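Local coordinates for oxidoreductase (Streptomyces globisporus, PDB 4R82) that uses NADH to reduce FAD, releasing freely diffusing FADH2 for the halogenase and monooxygenase that help build the enediyne antibiotic C-1027, at the interface of chains A and B. Residues are numbered along the deposited sequence; one frame, centred on the assembly and turned at random. Chains: chain A/B, Oxidoreductase.

The interface of chains A and B. Residues chain A 20, 23-24, 27; chain B 56-57.
B:Leu57 pushes its isobutyl group against one side of helix 20-27 of chain A, where A:Arg20, A:Leu23, A:Arg24 and A:Phe27 line up to receive it. The leucine buries 94 Å² here, far more than any other residue of the patch. Its CG, anti to the backbone carbonyl carbon (chi1 -62°), carries the branch toward the helix. Chi2 near 180° then sends the methyls to separate neighbours, CD1 going toward A:Arg20 and CD2 toward A:Leu23 and A:Phe27, with A:Arg24 beside both.

A:Arg20 meets it with a flat face. The side chains run at about a right angle, and B:Leu57 CB sits over the centre of the guanidinium, 3.7 Å from A:Arg20 CZ. B:Leu57 CD1 lies 3.6 Å from A:Arg20 NH2 and also comes close to NE. The arginine chain bends at chi3 (71°), which turns its planar end across the leucine.

On the other branch, B:Leu57 CD2 packs 3.7 Å from A:Leu23 CD2, the two leucines passing in opposite directions. B:Leu57 CD2 also lies 3.7 Å from A:Phe27 CE2 of the phenyl ring. The aliphatic CG of A:Arg24 comes obliquely to within 3.9 Å of B:Leu57 CD2. Within the helix, A:Leu23 CG covers one face of the A:Phe27 ring near its rim, which backs the ring as it meets chain B. The ring's edge faces the backbone carbonyl of B:Ser56, whose O lies in the ring plane, 3.6 Å from A:Phe27 CE2.

Packing of this kind, repeated by the two-fold symmetry, seats the helix of one subunit against the end of strand 53-56 of the other. It contributes to the homodimer and may also steady the helix whose A:Arg24 and A:Phe27 line the NAD pocket.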
loop_
_atom_site.group_PDB
_atom_site.type_symbol
_atom_site.label_atom_id
_atom_site.label_comp_id
_atom_site.label_asym_id
_atom_site.label_seq_id
_atom_site.Cartn_x
_atom_site.Cartn_y
_atom_site.Cartn_z
ATOM N N ARG A 20 -14.291 13.051 -6.920
ATOM C CA ARG A 20 -13.066 12.300 -7.191
ATOM C C ARG A 20 -11.797 13.158 -7.128
ATOM O O ARG A 20 -10.709 12.620 -6.908
ATOM C CB ARG A 20 -13.177 11.509 -8.507
ATOM C CG ARG A 20 -14.192 10.366 -8.413
ATOM C CD ARG A 20 -14.780 9.962 -9.766
ATOM N NE ARG A 20 -13.830 9.272 -10.633
ATOM C CZ ARG A 20 -14.021 8.053 -11.130
ATOM N NH1 ARG A 20 -15.126 7.382 -10.850
ATOM N NH2 ARG A 20 -13.106 7.500 -11.913
ATOM N N LEU A 23 -11.294 13.025 -3.375
ATOM C CA LEU A 23 -10.921 11.672 -2.988
ATOM C C LEU A 23 -9.473 11.399 -3.364
ATOM O O LEU A 23 -8.728 10.760 -2.609
ATOM C CB LEU A 23 -11.844 10.656 -3.659
ATOM C CG LEU A 23 -11.719 9.222 -3.146
ATOM C CD1 LEU A 23 -12.108 9.143 -1.665
ATOM C CD2 LEU A 23 -12.583 8.292 -3.989
ATOM N N ARG A 24 -9.053 11.885 -4.524
ATOM C CA ARG A 24 -7.677 11.634 -4.933
ATOM C C ARG A 24 -6.724 12.416 -4.043
ATOM O O ARG A 24 -5.615 11.967 -3.796
ATOM C CB ARG A 24 -7.462 11.968 -6.409
ATOM C CG ARG A 24 -7.957 10.859 -7.331
ATOM C CD ARG A 24 -8.107 11.331 -8.776
ATOM N NE ARG A 24 -6.821 11.618 -9.406
ATOM C CZ ARG A 24 -6.633 11.664 -10.722
ATOM N NH1 ARG A 24 -5.432 11.939 -11.213
ATOM N NH2 ARG A 24 -7.650 11.434 -11.549
ATOM N N PHE A 27 -6.495 10.196 -0.920
ATOM C CA PHE A 27 -5.720 8.999 -1.235
ATOM C C PHE A 27 -4.229 9.337 -1.278
ATOM O O PHE A 27 -3.380 8.532 -0.847
ATOM C CB PHE A 27 -6.144 8.389 -2.577
ATOM C CG PHE A 27 -7.442 7.619 -2.527
ATOM C CD1 PHE A 27 -8.100 7.401 -1.326
ATOM C CD2 PHE A 27 -7.982 7.087 -3.694
ATOM C CE1 PHE A 27 -9.294 6.683 -1.292
ATOM C CE2 PHE A 27 -9.165 6.349 -3.665
ATOM C CZ PHE A 27 -9.816 6.151 -2.462
ATOM N N SER B 56 -10.296 2.107 -5.124
ATOM C CA SER B 56 -11.272 2.488 -6.138
ATOM C C SER B 56 -11.793 3.899 -5.909
ATOM O O SER B 56 -11.900 4.349 -4.765
ATOM C CB SER B 56 -12.448 1.501 -6.082
ATOM O OG SER B 56 -13.542 1.875 -6.923
ATOM N N LEU B 57 -12.132 4.581 -6.996
ATOM C CA LEU B 57 -12.770 5.895 -6.893
ATOM C C LEU B 57 -14.282 5.778 -6.837
ATOM O O LEU B 57 -14.933 6.458 -6.038
ATOM C CB LEU B 57 -12.364 6.808 -8.057
ATOM C CG LEU B 57 -10.874 7.151 -8.178
ATOM C CD1 LEU B 57 -10.612 8.079 -9.354
ATOM C CD2 LEU B 57 -10.364 7.780 -6.902
#